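Local coordinates for odorant-binding protein (Phormia regina, PDB 5DIC), which binds fatty acids such as palmitate, probably solubilising and carrying them as a secreted odorant-binding protein of the blowfly oral disk, at the palmitic acid site. Residues are numbered along the deposited sequence; one frame, centred on the assembly and turned at random.

The palmitic acid site. Residues 4, 8, 11-12, 15, 36, 52-53, 56, 58, 69, 72-73, 77, 81-82, 85, 101, 104-105, 108-109, 112. With PLM (palmitic acid), chain B; PLM (palmitic acid), chain C.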
loop_
_atom_site.group_PDB
_atom_site.type_symbol
_atom_site.label_atom_id
_atom_site.label_comp_id
_atom_site.label_asym_id
_atom_site.label_seq_id
_atom_site.Cartn_x
_atom_site.Cartn_y
_atom_site.Cartn_z
ATOM N N LEU A 4 14.218 3.534 1.911
ATOM C CA LEU A 4 14.150 2.146 2.347
ATOM C C LEU A 4 15.546 1.637 2.615
ATOM O O LEU A 4 16.509 1.953 1.898
ATOM C CB LEU A 4 13.517 1.237 1.295
ATOM C CG LEU A 4 12.095 1.564 0.862
ATOM C CD1 LEU A 4 11.555 0.425 0.014
ATOM C CD2 LEU A 4 11.181 1.820 2.050
ATOM N N GLN A 8 14.607 -3.646 3.820
ATOM C CA GLN A 8 13.255 -3.337 3.330
ATOM C C GLN A 8 13.147 -3.521 1.822
ATOM O O GLN A 8 12.140 -4.032 1.324
ATOM C CB GLN A 8 12.862 -1.919 3.708
ATOM C CG GLN A 8 12.611 -1.722 5.199
ATOM C CD GLN A 8 12.326 -0.284 5.522
ATOM O OE1 GLN A 8 13.109 0.611 5.175
ATOM N NE2 GLN A 8 11.201 -0.039 6.188
ATOM N N LYS A 11 12.630 -7.130 1.128
ATOM C CA LYS A 11 11.244 -7.509 1.460
ATOM C C LYS A 11 10.245 -7.027 0.422
ATOM O O LYS A 11 9.314 -7.744 0.094
ATOM C CB LYS A 11 10.868 -6.969 2.837
ATOM C CG LYS A 11 11.536 -7.691 3.986
ATOM C CD LYS A 11 11.135 -7.111 5.333
ATOM C CE LYS A 11 11.770 -7.884 6.460
ATOM N NZ LYS A 11 11.498 -7.269 7.787
ATOM N N VAL A 12 10.446 -5.831 -0.092
ATOM C CA VAL A 12 9.557 -5.322 -1.111
ATOM C C VAL A 12 9.544 -6.292 -2.304
ATOM O O VAL A 12 8.481 -6.635 -2.835
ATOM C CB VAL A 12 9.952 -3.909 -1.592
ATOM C CG1 VAL A 12 9.207 -3.509 -2.845
ATOM C CG2 VAL A 12 9.681 -2.888 -0.498
ATOM N N HIS A 15 7.631 -9.558 -1.516
ATOM C CA HIS A 15 6.172 -9.392 -1.497
ATOM C C HIS A 15 5.636 -9.033 -2.867
ATOM O O HIS A 15 4.507 -9.415 -3.233
ATOM C CB HIS A 15 5.761 -8.379 -0.432
ATOM C CG HIS A 15 6.168 -8.762 0.943
ATOM N ND1 HIS A 15 5.917 -10.002 1.483
ATOM C CD2 HIS A 15 6.799 -8.046 1.907
ATOM C CE1 HIS A 15 6.367 -10.033 2.728
ATOM N NE2 HIS A 15 6.916 -8.861 3.002
ATOM N N LYS A 36 6.467 1.872 -11.061
ATOM C CA LYS A 36 5.648 2.857 -10.346
ATOM C C LYS A 36 4.719 3.605 -11.285
ATOM O O LYS A 36 4.395 4.766 -11.059
ATOM C CB LYS A 36 6.526 3.799 -9.499
ATOM C CG LYS A 36 7.350 3.066 -8.455
ATOM C CD LYS A 36 8.229 4.023 -7.672
ATOM C CE LYS A 36 8.844 3.339 -6.465
ATOM N NZ LYS A 36 9.741 4.265 -5.724
ATOM N N PHE A 52 -0.222 -6.338 -1.551
ATOM C CA PHE A 52 1.049 -5.887 -1.031
ATOM C C PHE A 52 0.859 -5.388 0.393
ATOM O O PHE A 52 1.647 -5.713 1.286
ATOM C CB PHE A 52 1.635 -4.839 -1.964
ATOM C CG PHE A 52 2.996 -4.383 -1.553
ATOM C CD1 PHE A 52 4.122 -5.079 -1.967
ATOM C CD2 PHE A 52 3.159 -3.288 -0.740
ATOM C CE1 PHE A 52 5.378 -4.685 -1.570
ATOM C CE2 PHE A 52 4.424 -2.888 -0.324
ATOM C CZ PHE A 52 5.516 -3.608 -0.746
ATOM N N PHE A 53 -0.137 -4.538 0.593
ATOM C CA PHE A 53 -0.397 -4.016 1.927
ATOM C C PHE A 53 -0.822 -5.050 2.930
ATOM O O PHE A 53 -0.515 -4.919 4.121
ATOM C CB PHE A 53 -1.343 -2.805 1.825
ATOM C CG PHE A 53 -0.667 -1.631 1.140
ATOM C CD1 PHE A 53 0.477 -1.059 1.679
ATOM C CD2 PHE A 53 -1.134 -1.159 -0.063
ATOM C CE1 PHE A 53 1.138 -0.044 1.017
ATOM C CE2 PHE A 53 -0.500 -0.135 -0.737
ATOM C CZ PHE A 53 0.649 0.416 -0.194
ATOM N N ILE A 56 2.614 -6.965 3.865
ATOM C CA ILE A 56 3.487 -6.236 4.785
ATOM C C ILE A 56 2.815 -5.987 6.136
ATOM O O ILE A 56 3.432 -5.358 6.992
ATOM C CB ILE A 56 4.046 -4.937 4.180
ATOM C CG1 ILE A 56 2.975 -3.868 3.984
ATOM C CG2 ILE A 56 4.756 -5.223 2.873
ATOM C CD1 ILE A 56 3.539 -2.493 3.693
ATOM N N THR A 58 -0.042 -4.352 6.949
ATOM C CA THR A 58 -0.719 -3.094 7.178
ATOM C C THR A 58 -2.230 -3.108 6.930
ATOM O O THR A 58 -2.919 -2.151 7.294
ATOM C CB THR A 58 -0.084 -1.944 6.349
ATOM O OG1 THR A 58 -0.175 -2.208 4.938
ATOM C CG2 THR A 58 1.356 -1.672 6.805
ATOM N N VAL A 69 1.330 0.213 10.679
ATOM C CA VAL A 69 1.488 1.460 9.936
ATOM C C VAL A 69 2.355 2.434 10.732
ATOM O O VAL A 69 3.245 3.053 10.174
ATOM C CB VAL A 69 0.108 2.050 9.587
ATOM C CG1 VAL A 69 0.270 3.452 9.023
ATOM C CG2 VAL A 69 -0.618 1.142 8.610
ATOM N N LYS A 72 6.062 1.420 10.813
ATOM C CA LYS A 72 6.740 1.597 9.544
ATOM C C LYS A 72 6.882 3.036 9.110
ATOM O O LYS A 72 7.860 3.386 8.438
ATOM C CB LYS A 72 6.122 0.739 8.466
ATOM C CG LYS A 72 6.294 -0.756 8.743
ATOM C CD LYS A 72 5.713 -1.600 7.618
ATOM C CE LYS A 72 5.781 -3.065 7.935
ATOM N NZ LYS A 72 7.135 -3.609 7.770
ATOM N N LEU A 73 5.912 3.897 9.430
ATOM C CA LEU A 73 5.897 5.245 8.914
ATOM C C LEU A 73 6.261 6.321 9.923
ATOM O O LEU A 73 6.726 7.396 9.520
ATOM C CB LEU A 73 4.539 5.609 8.329
ATOM C CG LEU A 73 4.029 4.795 7.157
ATOM C CD1 LEU A 73 2.709 5.382 6.701
ATOM C CD2 LEU A 73 5.029 4.792 6.018
ATOM N N PHE A 77 7.995 10.010 9.043
ATOM C CA PHE A 77 6.940 10.999 8.776
ATOM C C PHE A 77 6.450 11.734 10.027
ATOM O O PHE A 77 5.793 12.762 9.904
ATOM C CB PHE A 77 5.769 10.348 8.041
ATOM C CG PHE A 77 6.090 9.967 6.630
ATOM C CD1 PHE A 77 6.097 10.943 5.651
ATOM C CD2 PHE A 77 6.352 8.673 6.264
ATOM C CE1 PHE A 77 6.347 10.626 4.334
ATOM C CE2 PHE A 77 6.619 8.344 4.962
ATOM C CZ PHE A 77 6.625 9.325 4.002
ATOM N N LYS A 81 1.697 12.962 12.773
ATOM C CA LYS A 81 1.291 13.059 11.371
ATOM C C LYS A 81 0.730 11.735 10.827
ATOM O O LYS A 81 -0.273 11.711 10.102
ATOM C CB LYS A 81 2.443 13.578 10.510
ATOM C CG LYS A 81 2.773 15.033 10.863
ATOM C CD LYS A 81 4.137 15.530 10.423
ATOM C CE LYS A 81 4.364 16.981 10.868
ATOM N NZ LYS A 81 5.787 17.425 10.857
ATOM N N VAL A 82 1.343 10.631 11.221
ATOM C CA VAL A 82 0.867 9.336 10.792
ATOM C C VAL A 82 -0.463 9.016 11.489
ATOM O O VAL A 82 -1.394 8.512 10.856
ATOM C CB VAL A 82 1.908 8.234 11.033
ATOM C CG1 VAL A 82 1.336 6.874 10.658
ATOM C CG2 VAL A 82 3.133 8.509 10.174
ATOM N N ALA A 85 -3.122 10.834 9.632
ATOM C CA ALA A 85 -3.442 10.163 8.362
ATOM C C ALA A 85 -4.280 8.909 8.598
ATOM O O ALA A 85 -5.229 8.633 7.857
ATOM C CB ALA A 85 -2.167 9.781 7.651
ATOM N N GLY A 101 -8.690 -1.432 -0.922
ATOM C CA GLY A 101 -7.260 -1.252 -0.688
ATOM C C GLY A 101 -6.708 -0.095 -1.499
ATOM O O GLY A 101 -5.946 0.723 -0.978
ATOM N N ILE A 104 -7.894 3.270 0.072
ATOM C CA ILE A 104 -7.145 3.593 1.297
ATOM C C ILE A 104 -5.744 4.093 0.950
ATOM O O ILE A 104 -5.280 5.110 1.476
ATOM C CB ILE A 104 -7.094 2.387 2.239
ATOM C CG1 ILE A 104 -8.489 2.007 2.727
ATOM C CG2 ILE A 104 -6.200 2.686 3.437
ATOM C CD1 ILE A 104 -8.569 0.664 3.403
ATOM N N PHE A 105 -5.085 3.385 0.049
ATOM C CA PHE A 105 -3.762 3.816 -0.418
ATOM C C PHE A 105 -3.795 5.241 -0.979
ATOM O O PHE A 105 -2.932 6.064 -0.675
ATOM C CB PHE A 105 -3.250 2.818 -1.460
ATOM C CG PHE A 105 -2.076 3.296 -2.258
ATOM C CD1 PHE A 105 -0.801 3.329 -1.705
ATOM C CD2 PHE A 105 -2.234 3.698 -3.587
ATOM C CE1 PHE A 105 0.285 3.766 -2.452
ATOM C CE2 PHE A 105 -1.152 4.111 -4.341
ATOM C CZ PHE A 105 0.102 4.155 -3.765
ATOM N N PHE A 108 -3.886 7.738 1.812
ATOM C CA PHE A 108 -2.575 7.932 2.446
ATOM C C PHE A 108 -1.636 8.754 1.559
ATOM O O PHE A 108 -0.873 9.572 2.057
ATOM C CB PHE A 108 -1.939 6.601 2.826
ATOM C CG PHE A 108 -2.379 6.092 4.167
ATOM C CD1 PHE A 108 -1.768 6.522 5.349
ATOM C CD2 PHE A 108 -3.382 5.156 4.258
ATOM C CE1 PHE A 108 -2.170 6.039 6.570
ATOM C CE2 PHE A 108 -3.775 4.661 5.490
ATOM C CZ PHE A 108 -3.174 5.111 6.635
ATOM N N GLU A 109 -1.694 8.529 0.251
ATOM C CA GLU A 109 -0.870 9.303 -0.663
ATOM C C GLU A 109 -1.268 10.772 -0.625
ATOM O O GLU A 109 -0.415 11.655 -0.712
ATOM C CB GLU A 109 -0.926 8.747 -2.086
ATOM C CG GLU A 109 -0.123 7.470 -2.298
ATOM C CD GLU A 109 1.380 7.635 -2.062
ATOM O OE1 GLU A 109 1.899 8.764 -2.164
ATOM O OE2 GLU A 109 2.061 6.634 -1.779
ATOM N N LYS A 112 0.187 12.232 2.470
ATOM C CA LYS A 112 1.603 12.481 2.263
ATOM C C LYS A 112 1.816 13.769 1.480
ATOM O O LYS A 112 2.657 14.585 1.841
ATOM C CB LYS A 112 2.217 11.311 1.512
ATOM C CG LYS A 112 3.725 11.375 1.437
ATOM C CD LYS A 112 4.287 10.257 0.591
ATOM C CE LYS A 112 4.124 10.609 -0.875
ATOM N NZ LYS A 112 5.043 9.837 -1.742
HETATM C C1 PLM B . 8.106 -4.335 4.220
HETATM O O1 PLM B . 7.654 -3.682 5.198
HETATM O O2 PLM B . 7.924 -5.560 4.104
HETATM C C2 PLM B . 8.850 -3.673 3.087
HETATM C C3 PLM B . 8.822 -2.153 3.161
HETATM C C4 PLM B . 7.456 -1.603 2.807
HETATM C C5 PLM B . 7.586 -0.114 2.541
HETATM C C6 PLM B . 6.231 0.554 2.503
HETATM C C7 PLM B . 5.689 0.723 3.904
HETATM C C8 PLM B . 4.463 1.589 3.771
HETATM C C9 PLM B . 3.572 1.291 4.952
HETATM C CA PLM B . 2.449 2.295 5.165
HETATM C CB PLM B . 1.049 1.776 4.912
HETATM C CC PLM B . 0.061 2.906 4.639
HETATM C CD PLM B . -0.797 2.606 3.411
HETATM C CE PLM B . -1.739 1.401 3.595
HETATM C CF PLM B . -2.671 1.234 2.381
HETATM C CG PLM B . -3.694 0.114 2.499
HETATM C C1 PLM C . 10.465 0.229 -3.732
HETATM O O1 PLM C . 11.397 -0.038 -2.933
HETATM O O2 PLM C . 10.427 -0.224 -4.903
HETATM C C2 PLM C . 9.348 1.146 -3.286
HETATM C C3 PLM C . 8.308 0.387 -2.455
HETATM C C4 PLM C . 7.079 1.254 -2.175
HETATM C C5 PLM C . 6.230 0.713 -1.029
HETATM C C6 PLM C . 4.917 1.482 -0.837
HETATM C C7 PLM C . 5.131 2.861 -0.214
HETATM C C8 PLM C . 3.830 3.476 0.301
HETATM C C9 PLM C . 4.131 4.545 1.347
HETATM C CA PLM C . 2.910 5.374 1.730
HETATM C CB PLM C . 3.364 6.640 2.451
HETATM C CC PLM C . 2.232 7.354 3.184
HETATM C CD PLM C . 2.818 8.390 4.136
HETATM C CE PLM C . 1.821 9.123 5.027
HETATM C CF PLM C . 2.563 9.990 6.047
HETATM C CG PLM C . 1.677 10.823 6.956
HETATM O O HOH W 1 7.626 -8.384 5.641
HETATM O O HOH W 2 9.752 -2.445 7.301
#
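Phe53 turns one face to the chain-B palmitate, whose CF methylene sits over the ring centre, 3.8 Å from the centroid of Phe53; CD2 of Phe52 lies over the opposite face, offset toward the Phe53 rim. Phe108 offers a face further back along the same tail, with CC over its centre and Ile104 CG2 at its edge. Ile104 CG2 also meets the terminal methyl CG of this palmitate at 3.7 Å. Phe77 turns one face to the chain-C palmitate, whose CF lies above it, offset toward the rim; Leu73 O lies at the ring edge. The His15 ring presents its edge to the chain-B carboxylate, with O2 and water 1 both in its plane.

This is the helix-lined fatty acid pocket of a PBP/GOBP-family protein, and it buries the chain-B palmitate almost completely. Lys72 runs extended out to CE, then bends (chi4 -76°) to set NZ 2.6 Å from carboxylate O1 of that palmitate, a salt-bridged hydrogen bond. Water 2 joins O1 to Gln8 NE2 and also to Lys72 NZ, while water 1 links O2 to His15 NE2, 2.8 Å from that water. The lysine charge would favour an ionised carboxylate. Ile56 packs CG2 against C1 of the head group, and Leu73 drives CD1 between the two tails, 3.5 Å from CA of the chain-B palmitate.

The chain-C palmitate is poorly ordered, less buried and may come from purification or crystallisation; its head lies near Leu4 and the poorly ordered Lys36. Alongside the chain-B tail, Thr58 turns OG1 into the crowded position between its backbone N and carbonyl carbon (chi1 61°), donating to Phe53 O at 2.9 Å from above the carbonyl plane.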